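Local coordinates for Phenylalanine/tyrosine ammonia-lyase (Rhodosporidium toruloides, PDB 1Y2M), which catalyses the non-oxidative deamination of L-phenylalanine and L-tyrosine to trans-cinnamic acid and p-coumaric acid, releasing ammonium, at residues E337-R340 and F341-H344; L386-A390 and G391-T395; G433-N436 and F437-L440; E572-E575 and K576-T580. All blocks are in the same frame, centred on the assembly; numbering follows the deposited sequence.

Interaction 1: E337-R340 and F341-H344; sequences EGSR and FAVH
Ser339 and His344 meet where the chain folds back on itself between helix 323-336 and helix 345-348, the runs 337-340 and 341-344 heading 127° apart. The turn is an ST turn that starts at Ser339, whose hydroxyl stands in for a backbone acceptor. With OG anti to its own amide nitrogen and beside the carbonyl carbon (chi1 -175°), the hydroxyl is swung forward over the amides that follow. It accepts from Phe341 N at 3.1 Å and from Ala342 N, also at 3.1 Å; the second bond is nearly straight, at 172°, and the first is more bent. The same oxygen is hydrogen-bonded to Glu302 OE2 on helix 273-303, so one buried hydroxyl has three polar partners and ties the turn to the long helix beside it. Without the hydroxyl, as with an alanine here, the amides of Phe341 and Ala342 and the carboxylate of Glu302 would probably lose a partner and the turn be freer to shift. Ala342 CB packs 3.9 Å from Ser339 OG, while the Phe341 ring leads out of the turn to meet the rings of Phe542 and Tyr657 and the side chains of helix 506-560. Just before Ser339, Gly338 has a positive phi at which a CB would be jammed against the preceding carbonyl oxygen. At the far end His344, in the N-cap position of helix 345-348, turns its imidazole back across the loop. The carbonyl oxygen of Ser339 lies at the edge of that ring, near its plane, and receives a hydrogen bond from His344 NE2 at 2.8 Å.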
loop_
_atom_site.group_PDB
_atom_site.type_symbol
_atom_site.label_atom_id
_atom_site.label_comp_id
_atom_site.label_asym_id
_atom_site.label_seq_id
_atom_site.Cartn_x
_atom_site.Cartn_y
_atom_site.Cartn_z
ATOM N N GLU B 337 23.588 31.384 7.951
ATOM C CA GLU B 337 24.231 32.685 8.109
ATOM C C GLU B 337 25.474 32.537 8.925
ATOM O O GLU B 337 25.461 31.890 9.967
ATOM C CB GLU B 337 23.318 33.681 8.783
ATOM C CG GLU B 337 22.199 34.027 7.885
ATOM C CD GLU B 337 21.880 35.490 7.840
ATOM O OE1 GLU B 337 22.617 36.317 8.445
ATOM O OE2 GLU B 337 20.876 35.783 7.158
ATOM N N GLY B 338 26.543 33.120 8.426
ATOM C CA GLY B 338 27.790 33.092 9.170
ATOM C C GLY B 338 28.637 31.853 8.957
ATOM O O GLY B 338 29.774 31.791 9.468
ATOM N N SER B 339 28.113 30.856 8.241
ATOM C CA SER B 339 28.909 29.682 7.880
ATOM C C SER B 339 30.098 30.077 7.003
ATOM O O SER B 339 29.964 30.875 6.099
ATOM C CB SER B 339 28.078 28.637 7.126
ATOM O OG SER B 339 28.861 27.461 6.883
ATOM N N ARG B 340 31.269 29.522 7.294
ATOM C CA ARG B 340 32.410 29.650 6.405
ATOM C C ARG B 340 32.623 28.367 5.629
ATOM O O ARG B 340 33.576 28.268 4.875
ATOM C CB ARG B 340 33.668 30.025 7.202
ATOM C CG ARG B 340 33.578 31.408 7.848
ATOM C CD ARG B 340 34.775 31.733 8.739
ATOM N NE ARG B 340 36.040 31.656 8.011
ATOM C CZ ARG B 340 37.220 31.314 8.537
ATOM N NH1 ARG B 340 37.359 31.006 9.838
ATOM N NH2 ARG B 340 38.279 31.278 7.739
ATOM N N PHE B 341 31.709 27.413 5.746
ATOM C CA PHE B 341 31.721 26.199 4.913
ATOM C C PHE B 341 30.786 26.385 3.678
ATOM O O PHE B 341 31.170 26.174 2.529
ATOM C CB PHE B 341 31.196 24.991 5.670
ATOM C CG PHE B 341 32.142 24.364 6.684
ATOM C CD1 PHE B 341 33.403 23.885 6.326
ATOM C CD2 PHE B 341 31.715 24.165 7.988
ATOM C CE1 PHE B 341 34.213 23.242 7.237
ATOM C CE2 PHE B 341 32.556 23.531 8.922
ATOM C CZ PHE B 341 33.780 23.053 8.532
ATOM N N ALA B 342 29.556 26.787 3.943
ATOM C CA ALA B 342 28.589 27.041 2.860
ATOM C C ALA B 342 29.018 28.275 2.086
ATOM O O ALA B 342 29.545 29.241 2.673
ATOM C CB ALA B 342 27.206 27.254 3.409
ATOM N N VAL B 343 28.773 28.247 0.775
ATOM C CA VAL B 343 29.017 29.371 -0.135
ATOM C C VAL B 343 27.807 30.314 -0.165
ATOM O O VAL B 343 26.672 29.874 -0.358
ATOM C CB VAL B 343 29.331 28.841 -1.533
ATOM C CG1 VAL B 343 29.577 29.975 -2.522
ATOM C CG2 VAL B 343 30.546 27.904 -1.452
ATOM N N HIS B 344 28.061 31.613 0.040
ATOM C CA HIS B 344 26.989 32.610 0.171
ATOM C C HIS B 344 26.704 33.377 -1.122
ATOM O O HIS B 344 27.635 33.764 -1.798
ATOM C CB HIS B 344 27.338 33.557 1.317
ATOM C CG HIS B 344 27.360 32.858 2.637
ATOM N ND1 HIS B 344 26.204 32.563 3.326
ATOM C CD2 HIS B 344 28.374 32.302 3.340
ATOM C CE1 HIS B 344 26.514 31.885 4.419
ATOM N NE2 HIS B 344 27.827 31.729 4.456
#

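Interaction 2: L386-A390 and G391-T395; sequences LTIEA and GQSTT
Ser393 turns its hydroxyl back onto Ile388 at the end of helix 368-391, where the chain leaves helical geometry at Gln392. The serine OG lies beside its own backbone nitrogen (chi1 -57°), a setting that directs it to Ile388 O at 2.7 Å. That carbonyl also accepts Gln392 N at 3.0 Å, and the two donors approach from opposite faces of its plane. One residue earlier, Gly391 N bonds Thr387 O; a side chain at Gly391 would clash with this same oxygen. The Gln392 chain runs out extended beyond CG and slants across Ile388, its NE2 4.0 Å from Ile388 CG1 and its OE1 3.8 Å from Thr387 CG2. Ile388 CG2 rests 3.5 Å from Ser393 OG. Glu389 starts anti to its nitrogen but bends at chi2 (70°), which brings Glu389 OE2 to 3.9 Å from Thr395 CG2. Its carboxylate is shared: OE2 bonds Thr272 OG1, and OE1 makes a salt bridge with Arg320 of the second subunit. Thr272 N in turn holds Thr395 OG1. A water donates to both Glu389 O and Ser393 O. At the helix end the Ser393 hydroxyl thus adds a second donor to Ile388 O, and a water serves Glu389 O, while the glutamate is likely to remain ionised against the arginine across the subunit boundary.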
loop_
_atom_site.group_PDB
_atom_site.type_symbol
_atom_site.label_atom_id
_atom_site.label_comp_id
_atom_site.label_asym_id
_atom_site.label_seq_id
_atom_site.Cartn_x
_atom_site.Cartn_y
_atom_site.Cartn_z
ATOM N N LEU B 386 -5.913 18.458 15.967
ATOM C CA LEU B 386 -5.752 17.752 17.235
ATOM C C LEU B 386 -5.949 18.710 18.400
ATOM O O LEU B 386 -6.404 18.291 19.468
ATOM C CB LEU B 386 -4.381 17.093 17.330
ATOM C CG LEU B 386 -4.142 15.844 16.503
ATOM C CD1 LEU B 386 -2.788 15.224 16.800
ATOM C CD2 LEU B 386 -5.257 14.831 16.784
ATOM N N THR B 387 -5.660 19.992 18.219
ATOM C CA THR B 387 -5.906 20.930 19.306
ATOM C C THR B 387 -7.406 20.985 19.649
ATOM O O THR B 387 -7.823 20.961 20.817
ATOM C CB THR B 387 -5.370 22.328 18.974
ATOM O OG1 THR B 387 -3.937 22.270 18.865
ATOM C CG2 THR B 387 -5.703 23.317 20.086
ATOM N N ILE B 388 -8.234 21.070 18.619
ATOM C CA ILE B 388 -9.700 21.052 18.833
ATOM C C ILE B 388 -10.109 19.707 19.410
ATOM O O ILE B 388 -10.929 19.647 20.358
ATOM C CB ILE B 388 -10.451 21.356 17.542
ATOM C CG1 ILE B 388 -10.311 22.829 17.225
ATOM C CG2 ILE B 388 -11.948 21.021 17.702
ATOM C CD1 ILE B 388 -10.903 23.252 15.925
ATOM N N GLU B 389 -9.549 18.626 18.859
ATOM C CA GLU B 389 -9.990 17.284 19.267
ATOM C C GLU B 389 -9.624 17.011 20.718
ATOM O O GLU B 389 -10.449 16.541 21.487
ATOM C CB GLU B 389 -9.417 16.223 18.313
ATOM C CG GLU B 389 -9.932 14.816 18.546
ATOM C CD GLU B 389 -11.366 14.602 18.168
ATOM O OE1 GLU B 389 -11.998 15.558 17.732
ATOM O OE2 GLU B 389 -11.832 13.446 18.333
ATOM N N ALA B 390 -8.389 17.284 21.097
ATOM C CA ALA B 390 -7.874 16.957 22.432
ATOM C C ALA B 390 -8.336 17.969 23.458
ATOM O O ALA B 390 -8.617 17.617 24.601
ATOM C CB ALA B 390 -6.356 16.924 22.372
ATOM N N GLY B 391 -8.482 19.220 23.038
ATOM C CA GLY B 391 -8.728 20.320 23.976
ATOM C C GLY B 391 -10.073 20.953 24.118
ATOM O O GLY B 391 -10.338 21.615 25.125
ATOM N N GLN B 392 -10.914 20.802 23.087
ATOM C CA GLN B 392 -12.146 21.537 22.953
ATOM C C GLN B 392 -13.293 20.700 22.442
ATOM O O GLN B 392 -14.216 21.250 21.869
ATOM C CB GLN B 392 -11.955 22.668 21.942
ATOM C CG GLN B 392 -10.839 23.569 22.269
ATOM C CD GLN B 392 -10.397 24.408 21.086
ATOM O OE1 GLN B 392 -9.187 24.504 20.817
ATOM N NE2 GLN B 392 -11.333 25.027 20.419
ATOM N N SER B 393 -13.267 19.390 22.648
ATOM C CA SER B 393 -14.335 18.553 22.130
ATOM C C SER B 393 -14.899 17.617 23.179
ATOM O O SER B 393 -14.198 17.115 24.048
ATOM C CB SER B 393 -13.867 17.751 20.902
ATOM O OG SER B 393 -13.373 18.618 19.878
ATOM N N THR B 394 -16.201 17.415 23.056
ATOM C CA THR B 394 -16.944 16.375 23.749
ATOM C C THR B 394 -17.150 15.232 22.776
ATOM O O THR B 394 -17.727 15.425 21.689
ATOM C CB THR B 394 -18.308 16.878 24.223
ATOM O OG1 THR B 394 -18.144 18.059 25.029
ATOM C CG2 THR B 394 -19.000 15.811 25.015
ATOM N N THR B 395 -16.655 14.054 23.150
ATOM C CA THR B 395 -16.625 12.946 22.232
ATOM C C THR B 395 -17.408 11.731 22.684
ATOM O O THR B 395 -17.387 10.715 21.967
ATOM C CB THR B 395 -15.141 12.503 21.866
ATOM O OG1 THR B 395 -14.427 12.056 23.036
ATOM C CG2 THR B 395 -14.412 13.654 21.210
HETATM O O HOH W 1 -11.685 15.624 23.577
#

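Interaction 3: G433-N436 and F437-L440; sequences GKLN and FTQL
The amides of Asn436 and Gln439 run side by side, pointing the same way, on consecutive turns of a stretch of helix 416-443 buried in the helical core of the PAL/histidase fold. Their planes stand 84° apart, and Asn436 ND2 reaches Gln439 OE1 at 3.0 Å in a weak, bent hydrogen bond, coming from above the glutamine plane. On that same side Leu435 CG lies over the amide face, 3.7 Å from Gln439 NE2. Firmer partners fix both groups: Ser293 bonds Asn436 OD1, while Thr297 OG1 and Pro364 O take Gln439 NE2. The Phe437 ring has Lys434 O at its edge, near its plane, and otherwise packs on Ala474, Ala475 and Thr478 of helix 468-484. Thr438 OG1 sits between the backbone nitrogen and the carbonyl carbon (chi1 63°) and from there donates to Leu435 O at 2.8 Å. This carbonyl also accepts Gln439 N at 2.9 Å, the regular helical bond. A valine in place of Thr438 would take away the hydroxyl, and Leu435 O would probably be left with the amide of Gln439 as its one donor within this turn. The threonine methyl CG2 lies 3.9 Å from Lys434 CE, the two side chains crossing at about a right angle. Beyond that methylene, Lys434 NZ donates to Val492 O of the second subunit and Gln493 OE1 of the third.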
loop_
_atom_site.group_PDB
_atom_site.type_symbol
_atom_site.label_atom_id
_atom_site.label_comp_id
_atom_site.label_asym_id
_atom_site.label_seq_id
_atom_site.Cartn_x
_atom_site.Cartn_y
_atom_site.Cartn_z
ATOM N N GLY B 433 12.160 11.352 5.682
ATOM C CA GLY B 433 13.171 10.286 5.634
ATOM C C GLY B 433 13.818 10.162 4.233
ATOM O O GLY B 433 15.055 10.084 4.105
ATOM N N LYS B 434 13.031 10.118 3.169
ATOM C CA LYS B 434 13.603 10.045 1.835
ATOM C C LYS B 434 14.541 11.223 1.567
ATOM O O LYS B 434 15.636 11.026 1.072
ATOM C CB LYS B 434 12.484 9.953 0.805
ATOM C CG LYS B 434 13.007 9.849 -0.600
ATOM C CD LYS B 434 13.738 8.550 -0.904
ATOM C CE LYS B 434 14.128 8.509 -2.381
ATOM N NZ LYS B 434 14.671 7.192 -2.931
ATOM N N LEU B 435 14.163 12.437 1.953
ATOM C CA LEU B 435 15.048 13.587 1.775
ATOM C C LEU B 435 16.382 13.439 2.469
ATOM O O LEU B 435 17.458 13.548 1.856
ATOM C CB LEU B 435 14.367 14.852 2.307
ATOM C CG LEU B 435 15.169 16.139 2.003
ATOM C CD1 LEU B 435 15.286 16.347 0.433
ATOM C CD2 LEU B 435 14.561 17.331 2.664
ATOM N N ASN B 436 16.327 13.207 3.767
ATOM C CA ASN B 436 17.569 13.141 4.515
ATOM C C ASN B 436 18.372 11.907 4.078
ATOM O O ASN B 436 19.593 11.946 4.054
ATOM C CB ASN B 436 17.305 13.167 6.032
ATOM C CG ASN B 436 16.713 14.506 6.469
ATOM O OD1 ASN B 436 15.580 14.572 6.838
ATOM N ND2 ASN B 436 17.499 15.591 6.375
ATOM N N PHE B 437 17.725 10.803 3.741
ATOM C CA PHE B 437 18.511 9.647 3.233
ATOM C C PHE B 437 19.283 10.111 1.970
ATOM O O PHE B 437 20.452 9.801 1.779
ATOM C CB PHE B 437 17.577 8.527 2.814
ATOM C CG PHE B 437 18.233 7.488 1.958
ATOM C CD1 PHE B 437 19.216 6.663 2.461
ATOM C CD2 PHE B 437 17.889 7.378 0.646
ATOM C CE1 PHE B 437 19.845 5.728 1.664
ATOM C CE2 PHE B 437 18.526 6.460 -0.183
ATOM C CZ PHE B 437 19.501 5.629 0.346
ATOM N N THR B 438 18.597 10.770 1.049
ATOM C CA THR B 438 19.248 11.162 -0.214
ATOM C C THR B 438 20.361 12.157 0.014
ATOM O O THR B 438 21.431 12.101 -0.654
ATOM C CB THR B 438 18.308 11.747 -1.300
ATOM O OG1 THR B 438 17.687 12.974 -0.869
ATOM C CG2 THR B 438 17.229 10.740 -1.646
ATOM N N GLN B 439 20.177 13.029 0.997
ATOM C CA GLN B 439 21.305 13.959 1.392
ATOM C C GLN B 439 22.500 13.179 1.926
ATOM O O GLN B 439 23.659 13.445 1.541
ATOM C CB GLN B 439 20.859 14.957 2.470
ATOM C CG GLN B 439 19.826 15.943 2.015
ATOM C CD GLN B 439 19.242 16.748 3.147
ATOM O OE1 GLN B 439 19.528 16.460 4.321
ATOM N NE2 GLN B 439 18.402 17.753 2.820
ATOM N N LEU B 440 22.230 12.269 2.849
ATOM C CA LEU B 440 23.271 11.513 3.522
ATOM C C LEU B 440 23.983 10.617 2.503
ATOM O O LEU B 440 25.191 10.593 2.461
ATOM C CB LEU B 440 22.661 10.657 4.612
ATOM C CG LEU B 440 23.634 9.671 5.288
ATOM C CD1 LEU B 440 24.754 10.417 5.944
ATOM C CD2 LEU B 440 22.917 8.873 6.371
#

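Interaction 4: E572-E575 and K576-T580; sequences ELVE and KVNKT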
loop_
_atom_site.group_PDB
_atom_site.type_symbol
_atom_site.label_atom_id
_atom_site.label_comp_id
_atom_site.label_asym_id
_atom_site.label_seq_id
_atom_site.Cartn_x
_atom_site.Cartn_y
_atom_site.Cartn_z
ATOM N N GLU B 572 50.978 32.437 -14.161
ATOM C CA GLU B 572 50.297 31.403 -14.919
ATOM C C GLU B 572 50.527 30.020 -14.288
ATOM O O GLU B 572 49.600 29.208 -14.176
ATOM C CB GLU B 572 50.793 31.391 -16.368
ATOM C CG GLU B 572 49.999 30.473 -17.260
ATOM C CD GLU B 572 50.567 30.280 -18.664
ATOM O OE1 GLU B 572 51.580 30.932 -19.044
ATOM O OE2 GLU B 572 49.972 29.457 -19.392
ATOM N N LEU B 573 51.780 29.749 -13.919
ATOM C CA LEU B 573 52.103 28.411 -13.422
ATOM C C LEU B 573 51.394 28.120 -12.106
ATOM O O LEU B 573 50.832 27.035 -11.900
ATOM C CB LEU B 573 53.602 28.228 -13.213
ATOM C CG LEU B 573 53.994 26.792 -12.795
ATOM C CD1 LEU B 573 53.702 25.820 -13.940
ATOM C CD2 LEU B 573 55.421 26.656 -12.362
ATOM N N VAL B 574 51.486 29.078 -11.177
ATOM C CA VAL B 574 50.861 28.881 -9.861
ATOM C C VAL B 574 49.362 28.668 -10.035
ATOM O O VAL B 574 48.765 27.772 -9.412
ATOM C CB VAL B 574 51.088 30.073 -8.932
ATOM C CG1 VAL B 574 50.287 29.873 -7.659
ATOM C CG2 VAL B 574 52.536 30.209 -8.601
ATOM N N GLU B 575 48.752 29.496 -10.874
ATOM C CA GLU B 575 47.314 29.398 -11.086
ATOM C C GLU B 575 46.966 28.018 -11.626
ATOM O O GLU B 575 46.024 27.410 -11.164
ATOM C CB GLU B 575 46.798 30.461 -12.071
ATOM C CG GLU B 575 45.308 30.282 -12.432
ATOM C CD GLU B 575 44.886 31.047 -13.697
ATOM O OE1 GLU B 575 45.412 30.736 -14.805
ATOM O OE2 GLU B 575 43.997 31.931 -13.579
ATOM N N LYS B 576 47.700 27.564 -12.650
ATOM C CA LYS B 576 47.317 26.356 -13.380
ATOM C C LYS B 576 47.662 25.103 -12.586
ATOM O O LYS B 576 46.904 24.112 -12.596
ATOM C CB LYS B 576 47.947 26.353 -14.771
ATOM C CG LYS B 576 47.307 27.374 -15.731
ATOM C CD LYS B 576 47.821 27.174 -17.164
ATOM C CE LYS B 576 47.340 28.230 -18.130
ATOM N NZ LYS B 576 45.882 28.387 -18.066
ATOM N N VAL B 577 48.756 25.133 -11.841
ATOM C CA VAL B 577 49.108 24.012 -10.938
ATOM C C VAL B 577 48.039 23.867 -9.861
ATOM O O VAL B 577 47.568 22.768 -9.618
ATOM C CB VAL B 577 50.533 24.134 -10.339
ATOM C CG1 VAL B 577 50.730 23.256 -9.115
ATOM C CG2 VAL B 577 51.559 23.760 -11.387
ATOM N N ASN B 578 47.621 24.965 -9.252
ATOM C CA ASN B 578 46.539 24.919 -8.272
ATOM C C ASN B 578 45.258 24.359 -8.858
ATOM O O ASN B 578 44.566 23.546 -8.225
ATOM C CB ASN B 578 46.282 26.332 -7.696
ATOM C CG ASN B 578 47.361 26.812 -6.702
ATOM O OD1 ASN B 578 48.066 26.032 -6.086
ATOM N ND2 ASN B 578 47.456 28.123 -6.543
ATOM N N LYS B 579 44.929 24.720 -10.089
ATOM C CA LYS B 579 43.694 24.260 -10.648
ATOM C C LYS B 579 43.783 22.769 -10.949
ATOM O O LYS B 579 42.820 22.036 -10.750
ATOM C CB LYS B 579 43.354 24.993 -11.919
ATOM C CG LYS B 579 42.982 26.457 -11.730
ATOM C CD LYS B 579 42.335 27.149 -12.958
ATOM C CE LYS B 579 42.449 26.392 -14.271
ATOM N NZ LYS B 579 41.376 25.352 -14.419
ATOM N N THR B 580 44.947 22.338 -11.422
ATOM C CA THR B 580 45.095 20.921 -11.748
ATOM C C THR B 580 45.023 20.078 -10.468
ATOM O O THR B 580 44.354 19.022 -10.425
ATOM C CB THR B 580 46.418 20.688 -12.452
ATOM O OG1 THR B 580 46.411 21.342 -13.735
ATOM C CG2 THR B 580 46.735 19.166 -12.596
HETATM O O HOH W 2 43.692 28.840 -16.150
#
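Lys576 lies back over Glu572, one turn earlier on helix 570-587, and its chain can be followed outward atom by atom. CB sits 3.4 Å from Glu572 O, the carbonyl that also accepts the lysine's own amide in the regular helical bond. Lys576 CG keeps to Glu572 O at 3.3 Å and also comes to 4.0 Å from Glu575 OE1. CD moves on to the carboxylate of Glu572, and CE comes to 3.2 Å from OE2 of that glutamate, with Glu572 CG somewhat farther off. The chain is extended up to this methylene; a bend at chi4 (-51°) then turns the ammonium group away from OE2. NZ therefore ends 4.4 Å from Glu572 OE2 and 4.0 Å from Glu575 OE1, beyond a salt bridge with either. A water closes the second gap: it accepts from Lys576 NZ at 2.9 Å and donates to Glu575 OE1, linking the charges through solvent. Both carboxylates would nonetheless be expected to favour the lysine's positive charge. On another flank of the helix Leu573 and Val577 lie side by side, their CD1 and CG2 methyls 3.9 Å apart, and Val574 CG1 runs alongside the Asn578 amide. Both pairs are spaced i to i+4, on a helix far from the annotated sites. Leu573 inserts between Ile556 and Phe560 of helix 506-560 and Val611 of helix 593-611; Val574 and Asn578 also lean on helix 506-560, whereas the lysine stem rests on Thr607 and Val611 of helix 593-611.

How the interactions relate
The four contacts follow one another along the chain and none touches another. Interactions 1, 2 and 3 share the aromatic amino acid lyase region. Interaction 2 is closest to the probable cinnamate pocket, with the Thr395 side chain about 7 Å from that of Asn270. In interaction 3 the Leu435 side chain lies about 9 Å from that of Arg366, and the Leu440 side chain about 11 Å from that of Lys468, which binds cinnamate. In interaction 1 the Ala342 side chain is about 11 Å from that of Gln360, a probable cinnamate-binding residue. Interactions 2 and 3 both touch the second subunit, their centres about 35 Å apart. Interaction 4 lies about 68 Å, centre to centre, from interaction 2.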